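PDB 2PLW: ribosomal RNA methyltransferase, putative, which binds S-adenosylmethionine and probably transfers its methyl group to a ribose 2'-hydroxyl of ribosomal RNA, as in the RlmE (FtsJ) family. Local coordinates for residues Y2-A7 and P33-V39; T133-T137 and Y150-M154; T137-E141 and Y166-F171; F171-T177 and Y190-F196. All blocks are in the same frame, centred on the assembly; numbering follows the deposited sequence.

Contact 1: Y2-A7 and P33-V39; sequences YRSRAA and PGSWCQV. With SAM (S-adenosylmethionine), chain C; SO4 (sulfate ion), chain B.
Ser35 OG gives the methionine carboxylate of S-adenosylmethionine a very short hydrogen bond, 2.4 Å to SAM O. Gly34 N and Ser35 N both donate to SAM OXT at 2.9 Å, and Trp36 N adds a weak bond to SAM O at 3.1 Å. The carboxylate thus sits at a helix N-terminus. Pro33 follows a cis peptide bond. At Gly34, the N-cap, phi/psi 132/14 would jam a CB against Pro33 O, which calls for glycine. Hydrogen bonds join the two segments: Arg3 N to Gln38 OE1 at 2.8 Å, Arg3 NH1 to Pro33 O at 2.9 Å, and Trp36 NE1 to Ala6 O at 2.9 Å. Residues 4-7 form a type I turn, where Ala6 N donates to Ser4 OG at 2.9 Å. Ala7 CA is 5.0 Å from Ser35 CA. Val39 (chi1 t) packs its CG2 on Ala7 CB at 3.5 Å and on Tyr2 CE1 at 3.8 Å. Tyr2 N donates to O3 of a sulfate ion at 2.9 Å. The Pro33-Gly34 loop into helix 35-43 is the cofactor-binding glycine loop of a class I methyltransferase. Residues 2-7 pack against it and lead into helix 7-17, whose Leu10 and Ile11 touch Val39. Trp36 also rests on Asp28 of strand 24-29.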
# COMPACT_ATOMS: atom_id res chain seq x y z
N TYR A 2 -18.16 -6.75 -5.26
CA TYR A 2 -17.11 -6.01 -4.48
C TYR A 2 -17.70 -5.31 -3.26
O TYR A 2 -18.77 -4.73 -3.33
CB TYR A 2 -16.44 -4.98 -5.39
CG TYR A 2 -15.68 -5.57 -6.54
CD1 TYR A 2 -14.70 -6.54 -6.34
CD2 TYR A 2 -15.91 -5.12 -7.84
CE1 TYR A 2 -13.99 -7.07 -7.40
CE2 TYR A 2 -15.20 -5.64 -8.91
CZ TYR A 2 -14.25 -6.61 -8.69
OH TYR A 2 -13.55 -7.11 -9.76
N ARG A 3 -16.97 -5.32 -2.14
CA ARG A 3 -17.40 -4.65 -0.92
C ARG A 3 -17.37 -3.11 -0.98
O ARG A 3 -17.94 -2.44 -0.11
CB ARG A 3 -16.54 -5.12 0.27
CG ARG A 3 -16.69 -6.61 0.58
CD ARG A 3 -15.65 -7.03 1.59
NE ARG A 3 -15.90 -8.38 2.07
CZ ARG A 3 -15.33 -8.92 3.14
NH1 ARG A 3 -14.47 -8.22 3.87
NH2 ARG A 3 -15.62 -10.16 3.47
N SER A 4 -16.68 -2.58 -1.97
CA SER A 4 -16.55 -1.14 -2.17
C SER A 4 -16.31 -0.89 -3.63
O SER A 4 -15.76 -1.73 -4.33
CB SER A 4 -15.36 -0.55 -1.36
OG SER A 4 -15.05 0.77 -1.80
N ARG A 5 -16.70 0.30 -4.09
CA ARG A 5 -16.42 0.69 -5.47
C ARG A 5 -14.93 1.06 -5.65
O ARG A 5 -14.47 1.23 -6.78
CB ARG A 5 -17.37 1.81 -5.91
CG ARG A 5 -18.82 1.31 -6.01
CD ARG A 5 -19.76 2.32 -6.63
NE ARG A 5 -21.14 1.83 -6.55
CZ ARG A 5 -21.93 2.03 -5.50
NH1 ARG A 5 -21.50 2.76 -4.48
NH2 ARG A 5 -23.16 1.52 -5.48
N ALA A 6 -14.20 1.18 -4.54
CA ALA A 6 -12.73 1.35 -4.60
C ALA A 6 -12.02 0.25 -5.43
O ALA A 6 -10.95 0.50 -6.02
CB ALA A 6 -12.13 1.42 -3.19
N ALA A 7 -12.61 -0.95 -5.48
CA ALA A 7 -12.10 -2.05 -6.32
C ALA A 7 -11.74 -1.57 -7.72
O ALA A 7 -10.73 -1.99 -8.27
CB ALA A 7 -13.12 -3.21 -6.42
N PRO A 33 -13.13 -1.87 3.52
CA PRO A 33 -13.79 -3.12 3.94
C PRO A 33 -13.30 -4.36 3.23
O PRO A 33 -13.73 -5.45 3.59
CB PRO A 33 -15.26 -2.88 3.54
CG PRO A 33 -15.16 -2.03 2.38
CD PRO A 33 -13.97 -1.11 2.58
N GLY A 34 -12.50 -4.20 2.18
CA GLY A 34 -11.80 -5.34 1.59
C GLY A 34 -11.84 -5.55 0.10
O GLY A 34 -11.42 -6.60 -0.36
N SER A 35 -12.29 -4.55 -0.67
CA SER A 35 -12.43 -4.77 -2.11
C SER A 35 -11.13 -4.90 -2.88
O SER A 35 -11.10 -5.60 -3.89
CB SER A 35 -13.39 -3.74 -2.76
OG SER A 35 -12.74 -2.50 -2.97
N TRP A 36 -10.05 -4.25 -2.44
CA TRP A 36 -8.75 -4.45 -3.10
C TRP A 36 -8.31 -5.88 -2.88
O TRP A 36 -7.74 -6.51 -3.76
CB TRP A 36 -7.70 -3.44 -2.58
CG TRP A 36 -7.80 -2.09 -3.27
CD1 TRP A 36 -8.93 -1.54 -3.87
CD2 TRP A 36 -6.74 -1.14 -3.49
NE1 TRP A 36 -8.62 -0.31 -4.43
CE2 TRP A 36 -7.29 -0.05 -4.22
CE3 TRP A 36 -5.37 -1.11 -3.15
CZ2 TRP A 36 -6.53 1.07 -4.59
CZ3 TRP A 36 -4.61 -0.01 -3.55
CH2 TRP A 36 -5.19 1.07 -4.25
N CYS A 37 -8.56 -6.38 -1.68
CA CYS A 37 -8.25 -7.78 -1.37
C CYS A 37 -9.04 -8.70 -2.31
O CYS A 37 -8.50 -9.67 -2.83
CB CYS A 37 -8.55 -8.10 0.09
SG CYS A 37 -7.22 -7.54 1.20
N GLN A 38 -10.31 -8.37 -2.54
CA GLN A 38 -11.12 -9.14 -3.49
C GLN A 38 -10.58 -9.08 -4.90
O GLN A 38 -10.55 -10.10 -5.58
CB GLN A 38 -12.56 -8.62 -3.50
CG GLN A 38 -13.26 -8.85 -2.21
CD GLN A 38 -14.62 -8.26 -2.25
OE1 GLN A 38 -14.77 -7.04 -2.23
NE2 GLN A 38 -15.64 -9.12 -2.29
N VAL A 39 -10.16 -7.89 -5.35
CA VAL A 39 -9.59 -7.75 -6.71
C VAL A 39 -8.30 -8.56 -6.83
O VAL A 39 -8.07 -9.25 -7.83
CB VAL A 39 -9.28 -6.25 -7.03
CG1 VAL A 39 -8.40 -6.13 -8.26
CG2 VAL A 39 -10.58 -5.46 -7.21
N SAM C . -8.95 -0.10 -0.56
CA SAM C . -10.09 -0.37 0.39
C SAM C . -11.13 -1.30 -0.23
O SAM C . -11.12 -1.48 -1.45
OXT SAM C . -11.97 -1.91 0.44
CB SAM C . -10.72 0.96 0.80
CG SAM C . -9.75 1.70 1.72
SD SAM C . -10.45 3.08 2.65
CE SAM C . -10.69 4.22 1.28
C5' SAM C . -9.00 3.77 3.48
C4' SAM C . -8.63 2.95 4.71
O4' SAM C . -7.36 3.40 5.18
C3' SAM C . -9.61 3.08 5.91
O3' SAM C . -10.28 1.87 6.15
C2' SAM C . -8.70 3.46 7.09
O2' SAM C . -8.99 2.83 8.34
C1' SAM C . -7.33 3.07 6.57
N9 SAM C . -6.19 3.73 7.20
C8 SAM C . -5.94 5.08 7.36
N7 SAM C . -4.74 5.23 7.96
C5 SAM C . -4.23 3.99 8.19
C6 SAM C . -3.05 3.54 8.77
N6 SAM C . -2.14 4.39 9.25
N1 SAM C . -2.79 2.20 8.86
C2 SAM C . -3.69 1.26 8.38
N3 SAM C . -4.86 1.71 7.79
C4 SAM C . -5.13 3.04 7.72
S SO4 B . -19.80 -4.98 -8.23
O1 SO4 B . -19.07 -3.71 -8.23
O2 SO4 B . -20.39 -5.15 -9.55
O3 SO4 B . -18.93 -6.11 -7.94
O4 SO4 B . -20.80 -4.95 -7.18

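Contact 2: T133-T137 and Y150-M154; sequences TLSIT and YIVKM
Strand 150-154 runs nearly antiparallel to helix 133-137, at 163° between axes that approach to 9.5 Å. Tyr150 (chi1 t) points toward the helix. Its OH donates to Thr137 OG1 at 2.9 Å, and Thr137 OG1 (chi1 m) donates in turn to Thr133 O at 2.6 Å. Ile136 CG2 lies at the edge of the Tyr150 ring, 4.1 Å from CE1. Val152 (chi1 p) also points toward the helix and brings CG2 to 4.3 Å from Thr133 CG2. Lys153, the predicted proton acceptor, points away from the helix and forms a salt bridge with Asp113. Met154 (chi1 p) returns to the helix side, its CB 3.4 Å from Thr133 OG1, which is itself hydrogen-bonded to Ser129 O. The contact is helix-on-sheet packing in a Rossmann-like methyltransferase fold, with the probable catalytic lysine on the opposite face of the strand. Strand 148-155 lies between strands 107-112 and 188-196, and helix 160-168 packs alongside helix 122-143.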
# COMPACT_ATOMS: atom_id res chain seq x y z
N THR A 133 1.90 9.26 4.29
CA THR A 133 2.66 8.67 3.20
C THR A 133 4.10 8.34 3.65
O THR A 133 4.65 7.30 3.32
CB THR A 133 2.65 9.61 1.98
OG1 THR A 133 1.30 9.72 1.52
CG2 THR A 133 3.50 9.01 0.87
N LEU A 134 4.69 9.25 4.41
CA LEU A 134 6.02 9.02 4.95
C LEU A 134 6.01 7.82 5.92
O LEU A 134 6.91 7.01 5.85
CB LEU A 134 6.58 10.29 5.60
CG LEU A 134 6.99 11.36 4.59
CD1 LEU A 134 7.25 12.70 5.29
CD2 LEU A 134 8.24 10.89 3.82
N SER A 135 4.99 7.71 6.79
CA SER A 135 4.89 6.59 7.74
C SER A 135 4.79 5.26 7.00
O SER A 135 5.51 4.31 7.32
CB SER A 135 3.69 6.75 8.70
OG SER A 135 3.92 7.85 9.57
N ILE A 136 3.93 5.23 5.99
CA ILE A 136 3.73 4.01 5.22
C ILE A 136 5.00 3.69 4.45
O ILE A 136 5.41 2.53 4.39
CB ILE A 136 2.52 4.12 4.27
CG1 ILE A 136 1.22 4.19 5.09
CG2 ILE A 136 2.45 2.88 3.38
CD1 ILE A 136 0.03 4.68 4.26
N THR A 137 5.65 4.70 3.87
CA THR A 137 6.93 4.50 3.15
C THR A 137 8.06 3.94 4.05
O THR A 137 8.77 3.02 3.67
CB THR A 137 7.34 5.81 2.46
OG1 THR A 137 6.29 6.20 1.56
CG2 THR A 137 8.70 5.68 1.70
N TYR A 150 5.63 -0.87 -5.17
CA TYR A 150 4.98 -0.15 -4.07
C TYR A 150 4.10 0.89 -4.69
O TYR A 150 4.58 1.69 -5.50
CB TYR A 150 6.07 0.52 -3.25
CG TYR A 150 5.59 1.52 -2.21
CD1 TYR A 150 4.57 1.17 -1.30
CD2 TYR A 150 6.24 2.74 -2.05
CE1 TYR A 150 4.15 2.07 -0.28
CE2 TYR A 150 5.84 3.65 -1.04
CZ TYR A 150 4.81 3.30 -0.16
OH TYR A 150 4.40 4.17 0.83
N ILE A 151 2.82 0.88 -4.32
CA ILE A 151 1.86 1.89 -4.80
C ILE A 151 1.18 2.53 -3.61
O ILE A 151 0.65 1.85 -2.74
CB ILE A 151 0.83 1.28 -5.78
CG1 ILE A 151 1.58 0.62 -6.92
CG2 ILE A 151 -0.07 2.41 -6.28
CD1 ILE A 151 0.68 -0.02 -7.97
N VAL A 152 1.23 3.86 -3.53
CA VAL A 152 0.68 4.52 -2.35
C VAL A 152 -0.14 5.74 -2.76
O VAL A 152 0.29 6.54 -3.59
CB VAL A 152 1.80 4.90 -1.34
CG1 VAL A 152 2.87 5.80 -1.99
CG2 VAL A 152 1.22 5.54 -0.06
N LYS A 153 -1.33 5.84 -2.17
CA LYS A 153 -2.19 7.00 -2.42
C LYS A 153 -1.80 8.21 -1.56
O LYS A 153 -1.35 8.06 -0.43
CB LYS A 153 -3.66 6.62 -2.18
CG LYS A 153 -4.66 7.68 -2.65
CD LYS A 153 -6.10 7.19 -2.47
CE LYS A 153 -6.55 6.94 -1.06
NZ LYS A 153 -7.93 6.35 -1.05
N MET A 154 -1.99 9.41 -2.11
CA MET A 154 -1.89 10.61 -1.27
C MET A 154 -2.71 11.72 -1.89
O MET A 154 -3.06 11.65 -3.09
CB MET A 154 -0.44 11.07 -1.12
CG MET A 154 0.16 11.69 -2.38
SD MET A 154 1.79 12.43 -2.09
CE MET A 154 1.44 13.55 -0.72

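Contact 3: T137-E141 and Y166-F171; sequences THFME and YLKGMF
A carboxylate oxygen comes close to a thioether here: Glu141 OE2 lies 3.3 Å from Met170 SD. No direct hydrogen bond joins the two segments. They are neighbouring helical elements on one face of the Rossmann-like sheet. Residues 137-141 belong to helix 122-143. Residues 166-171 carry the last part of helix 160-168, then the turn into strand 171-176. The nearest CA pairs are Thr137 with Leu167 at 8.5 Å and Glu141 with Met170 at 8.7 Å, so side chains fill the gap. Thr137 (chi1 m) turns CG2 to Leu167 CD2 at 3.7 Å and to Tyr166 CE2 and Met170 CE, each at 4.2 Å. Met140 (chi1 t, chi2 m, chi3 m) reaches across with CE, 4.3 Å from both Leu167 CD2 and Met170 SD. Met140 SD lies 5.2 Å from the Phe171 ring centroid in an edge-on Met-aromatic contact, with Met140 CE 3.8 Å from Phe171 CE2. At the margin a water bridges the helices, 2.9 Å from Tyr166 OH and donating to Glu141 OE1 at 3.3 Å.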
# COMPACT_ATOMS: atom_id res chain seq x y z
N THR A 137 5.65 4.70 3.87
CA THR A 137 6.93 4.50 3.15
C THR A 137 8.06 3.94 4.05
O THR A 137 8.77 3.02 3.67
CB THR A 137 7.34 5.81 2.46
OG1 THR A 137 6.29 6.20 1.56
CG2 THR A 137 8.70 5.68 1.70
N HIS A 138 8.15 4.47 5.27
CA HIS A 138 9.13 3.98 6.24
C HIS A 138 8.89 2.51 6.58
O HIS A 138 9.84 1.74 6.68
CB HIS A 138 9.04 4.84 7.50
CG HIS A 138 10.06 4.48 8.52
ND1 HIS A 138 11.37 4.90 8.45
CD2 HIS A 138 9.97 3.71 9.64
CE1 HIS A 138 12.05 4.41 9.47
NE2 HIS A 138 11.22 3.69 10.21
N PHE A 139 7.63 2.14 6.76
CA PHE A 139 7.25 0.76 7.03
C PHE A 139 7.56 -0.11 5.79
O PHE A 139 8.15 -1.21 5.88
CB PHE A 139 5.78 0.72 7.44
CG PHE A 139 5.17 -0.63 7.36
CD1 PHE A 139 5.33 -1.53 8.40
CD2 PHE A 139 4.49 -1.04 6.21
CE1 PHE A 139 4.78 -2.79 8.34
CE2 PHE A 139 3.93 -2.32 6.13
CZ PHE A 139 4.07 -3.19 7.19
N MET A 140 7.19 0.39 4.61
CA MET A 140 7.42 -0.31 3.33
C MET A 140 8.89 -0.70 3.15
O MET A 140 9.22 -1.85 2.79
CB MET A 140 6.91 0.57 2.15
CG MET A 140 7.35 0.05 0.72
SD MET A 140 8.98 0.39 0.24
CE MET A 140 8.99 2.17 0.17
N GLU A 141 9.79 0.25 3.41
CA GLU A 141 11.21 0.01 3.26
C GLU A 141 11.71 -1.19 4.04
O GLU A 141 12.68 -1.84 3.63
CB GLU A 141 11.98 1.22 3.75
CG GLU A 141 12.24 2.31 2.75
CD GLU A 141 13.47 3.08 3.18
OE1 GLU A 141 13.41 3.70 4.26
OE2 GLU A 141 14.51 3.01 2.47
N TYR A 166 12.01 11.46 -3.47
CA TYR A 166 12.51 10.64 -2.40
C TYR A 166 12.39 9.15 -2.78
O TYR A 166 13.33 8.36 -2.60
CB TYR A 166 11.72 10.95 -1.13
CG TYR A 166 12.19 10.16 0.06
CD1 TYR A 166 13.50 10.23 0.51
CD2 TYR A 166 11.30 9.34 0.75
CE1 TYR A 166 13.93 9.50 1.62
CE2 TYR A 166 11.71 8.61 1.85
CZ TYR A 166 13.02 8.69 2.28
OH TYR A 166 13.39 7.95 3.39
N LEU A 167 11.25 8.77 -3.35
CA LEU A 167 11.03 7.37 -3.73
C LEU A 167 11.95 6.92 -4.87
O LEU A 167 12.36 5.77 -4.91
CB LEU A 167 9.55 7.15 -4.09
CG LEU A 167 8.64 7.19 -2.85
CD1 LEU A 167 7.20 7.43 -3.24
CD2 LEU A 167 8.73 5.91 -2.01
N LYS A 168 12.27 7.85 -5.77
CA LYS A 168 13.20 7.60 -6.88
C LYS A 168 14.58 7.27 -6.35
O LYS A 168 15.42 6.74 -7.08
CB LYS A 168 13.27 8.81 -7.80
CG LYS A 168 12.07 8.97 -8.69
CD LYS A 168 12.21 10.16 -9.61
CE LYS A 168 11.05 10.23 -10.57
NZ LYS A 168 11.28 11.35 -11.53
N GLY A 169 14.82 7.57 -5.08
CA GLY A 169 16.05 7.17 -4.44
C GLY A 169 16.08 5.72 -4.00
O GLY A 169 17.12 5.23 -3.58
N MET A 170 14.96 5.01 -4.09
CA MET A 170 14.99 3.62 -3.70
C MET A 170 14.37 2.64 -4.70
O MET A 170 14.47 1.43 -4.51
CB MET A 170 14.47 3.43 -2.27
CG MET A 170 13.06 3.78 -2.02
SD MET A 170 12.84 4.00 -0.22
CE MET A 170 12.52 5.75 -0.13
N PHE A 171 13.72 3.17 -5.73
CA PHE A 171 13.12 2.37 -6.80
C PHE A 171 13.72 2.75 -8.15
O PHE A 171 14.06 3.91 -8.39
CB PHE A 171 11.61 2.60 -6.87
CG PHE A 171 10.86 2.02 -5.73
CD1 PHE A 171 10.32 0.74 -5.81
CD2 PHE A 171 10.69 2.76 -4.55
CE1 PHE A 171 9.63 0.20 -4.75
CE2 PHE A 171 9.99 2.23 -3.47
CZ PHE A 171 9.44 0.94 -3.56
O HOH W 1 11.45 6.25 4.78

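Contact 4: F171-T177 and Y190-F196; sequences FQLVHTT and YLVCKNF
This is the antiparallel beta hairpin at one edge of the methyltransferase sheet. Strand 173-176 is the edge strand on this side, and strand 190-194 runs against it at 161°, with axes 4.6 Å apart at closest approach. Leu173/Lys194 and His175/Val192 are hydrogen-bonded pairs. Leu173 N donates to Lys194 O at 3.2 Å and Lys194 N to Leu173 O at 2.9 Å. His175 N to Val192 O and Val192 N to His175 O are both 2.8 Å. Phe171/Phe196, Val174/Cys193 and Thr176/Leu191 are non-hydrogen-bonded pairs. At one end Thr177 N donates to Tyr190 O at 3.1 Å, and Tyr190 N to Thr177 OG1 (chi1 p) at 3.0 Å. At the other, Gln172 and Leu173 both face Lys194 in a classic beta bulge. There Gln172 is near-helical (phi/psi -58/-46) and Asn195 has positive phi (71/76). Gln172 N donates to Asn195 O at 2.9 Å, and Asn195 ND2 to Gln172 OE1 at 2.8 Å. The Phe171 ring (chi1 m) is sandwiched. Cys193 CB makes a CH-pi contact 3.4 Å from its centroid. Over the opposite face, Phe196 forms a T-shaped pair, centroids 5.3 Å apart. Helix 160-168 covers the Val174 and Leu191 face; helix 7-17 reaches Val192 on the other face and also touches Thr177. Strand 188-196, antiparallel and inserted between parallel strands 148-155 and 171-176, gives the 3-2-1-4-5-7-6 order typical of the class I methyltransferase fold.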
# COMPACT_ATOMS: atom_id res chain seq x y z
N PHE A 171 13.72 3.17 -5.73
CA PHE A 171 13.12 2.37 -6.80
C PHE A 171 13.72 2.75 -8.15
O PHE A 171 14.06 3.91 -8.39
CB PHE A 171 11.61 2.60 -6.87
CG PHE A 171 10.86 2.02 -5.73
CD1 PHE A 171 10.32 0.74 -5.81
CD2 PHE A 171 10.69 2.76 -4.55
CE1 PHE A 171 9.63 0.20 -4.75
CE2 PHE A 171 9.99 2.23 -3.47
CZ PHE A 171 9.44 0.94 -3.56
N GLN A 172 13.76 1.77 -9.05
CA GLN A 172 14.22 2.09 -10.39
C GLN A 172 13.38 3.18 -11.04
O GLN A 172 13.95 4.10 -11.63
CB GLN A 172 14.22 0.85 -11.25
CG GLN A 172 14.82 1.12 -12.63
CD GLN A 172 14.51 0.01 -13.57
OE1 GLN A 172 14.08 -1.05 -13.14
NE2 GLN A 172 14.68 0.24 -14.88
N LEU A 173 12.05 3.06 -10.94
CA LEU A 173 11.15 4.04 -11.57
C LEU A 173 10.00 4.40 -10.64
O LEU A 173 9.47 3.55 -9.94
CB LEU A 173 10.54 3.56 -12.89
CG LEU A 173 11.04 2.56 -13.94
CD1 LEU A 173 10.46 1.19 -13.67
CD2 LEU A 173 10.57 3.04 -15.32
N VAL A 174 9.57 5.66 -10.71
CA VAL A 174 8.41 6.12 -9.95
C VAL A 174 7.54 6.99 -10.83
O VAL A 174 8.04 7.95 -11.44
CB VAL A 174 8.83 6.93 -8.69
CG1 VAL A 174 7.59 7.37 -7.92
CG2 VAL A 174 9.73 6.08 -7.78
N HIS A 175 6.26 6.66 -10.89
CA HIS A 175 5.27 7.34 -11.75
C HIS A 175 4.19 7.96 -10.89
O HIS A 175 3.79 7.39 -9.88
CB HIS A 175 4.63 6.35 -12.74
CG HIS A 175 5.61 5.50 -13.48
ND1 HIS A 175 6.09 4.30 -12.97
CD2 HIS A 175 6.20 5.66 -14.68
CE1 HIS A 175 6.94 3.77 -13.84
NE2 HIS A 175 7.03 4.58 -14.89
N THR A 176 3.72 9.15 -11.27
CA THR A 176 2.52 9.69 -10.66
C THR A 176 1.35 9.43 -11.61
O THR A 176 1.44 9.69 -12.83
CB THR A 176 2.66 11.20 -10.39
OG1 THR A 176 3.91 11.46 -9.74
CG2 THR A 176 1.55 11.67 -9.48
N THR A 177 0.26 8.89 -11.07
CA THR A 177 -0.94 8.65 -11.87
C THR A 177 -1.71 9.96 -12.03
O THR A 177 -1.40 10.94 -11.37
CB THR A 177 -1.85 7.60 -11.21
OG1 THR A 177 -2.41 8.15 -10.02
CG2 THR A 177 -1.05 6.36 -10.86
N TYR A 190 -1.88 8.32 -7.09
CA TYR A 190 -1.05 7.23 -6.58
C TYR A 190 0.37 7.43 -7.07
O TYR A 190 0.59 7.80 -8.21
CB TYR A 190 -1.59 5.87 -7.04
CG TYR A 190 -2.94 5.52 -6.46
CD1 TYR A 190 -3.04 4.86 -5.22
CD2 TYR A 190 -4.11 5.83 -7.15
CE1 TYR A 190 -4.28 4.51 -4.69
CE2 TYR A 190 -5.36 5.49 -6.62
CZ TYR A 190 -5.44 4.84 -5.40
OH TYR A 190 -6.69 4.53 -4.90
N LEU A 191 1.34 7.17 -6.18
CA LEU A 191 2.74 7.07 -6.58
C LEU A 191 3.01 5.59 -6.83
O LEU A 191 2.84 4.77 -5.94
CB LEU A 191 3.67 7.63 -5.51
CG LEU A 191 3.45 9.12 -5.18
CD1 LEU A 191 4.02 9.47 -3.77
CD2 LEU A 191 4.06 10.01 -6.24
N VAL A 192 3.33 5.26 -8.08
CA VAL A 192 3.58 3.88 -8.51
C VAL A 192 5.07 3.66 -8.63
O VAL A 192 5.75 4.28 -9.47
CB VAL A 192 2.88 3.61 -9.88
CG1 VAL A 192 3.13 2.16 -10.30
CG2 VAL A 192 1.42 3.85 -9.75
N CYS A 193 5.61 2.76 -7.80
CA CYS A 193 7.04 2.60 -7.70
C CYS A 193 7.40 1.18 -8.08
O CYS A 193 6.91 0.23 -7.49
CB CYS A 193 7.49 2.84 -6.25
SG CYS A 193 6.87 4.40 -5.56
N LYS A 194 8.29 1.07 -9.07
CA LYS A 194 8.69 -0.20 -9.63
C LYS A 194 10.15 -0.51 -9.44
O LYS A 194 11.03 0.34 -9.67
CB LYS A 194 8.30 -0.23 -11.11
CG LYS A 194 6.83 0.14 -11.37
CD LYS A 194 5.87 -1.05 -11.26
CE LYS A 194 5.86 -1.93 -12.51
NZ LYS A 194 5.00 -1.43 -13.64
N ASN A 195 10.40 -1.75 -9.01
CA ASN A 195 11.70 -2.36 -8.89
C ASN A 195 12.50 -1.73 -7.75
O ASN A 195 13.42 -0.94 -7.94
CB ASN A 195 12.44 -2.38 -10.27
CG ASN A 195 13.69 -3.23 -10.24
OD1 ASN A 195 13.84 -4.11 -9.41
ND2 ASN A 195 14.60 -2.97 -11.19
N PHE A 196 12.11 -2.14 -6.53
CA PHE A 196 12.85 -1.70 -5.35
C PHE A 196 14.31 -2.12 -5.45
O PHE A 196 14.62 -3.30 -5.60
CB PHE A 196 12.24 -2.33 -4.10
CG PHE A 196 12.91 -1.84 -2.81
CD1 PHE A 196 12.72 -0.53 -2.39
CD2 PHE A 196 13.71 -2.69 -2.04
CE1 PHE A 196 13.32 -0.06 -1.19
CE2 PHE A 196 14.32 -2.24 -0.86
CZ PHE A 196 14.12 -0.92 -0.44

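How the contacts relate
Contacts 2, 3 and 4 form one continuous region, while contact 1 binds the carboxylate end of S-adenosylmethionine. Contacts 2 and 3 share Thr137 and helix 122-143, and contacts 3 and 4 share Phe171; each pair has centres about 9 Å apart. Tyr150 of contact 2 joins all three, with its CB 3.4 Å from Phe171 CZ and its CD2 3.6 Å from Met140 CE. Contact 1 lies farther off, its centre about 19 Å from that of contact 2. It meets contact 4 where Trp36 CZ2 is 3.5 Å from Tyr190 OH. Near this point the side chain of Lys153, the predicted proton acceptor, comes about 4 Å from S-adenosylmethionine, and Lys153 CB is 3.3 Å from Tyr190 CE1.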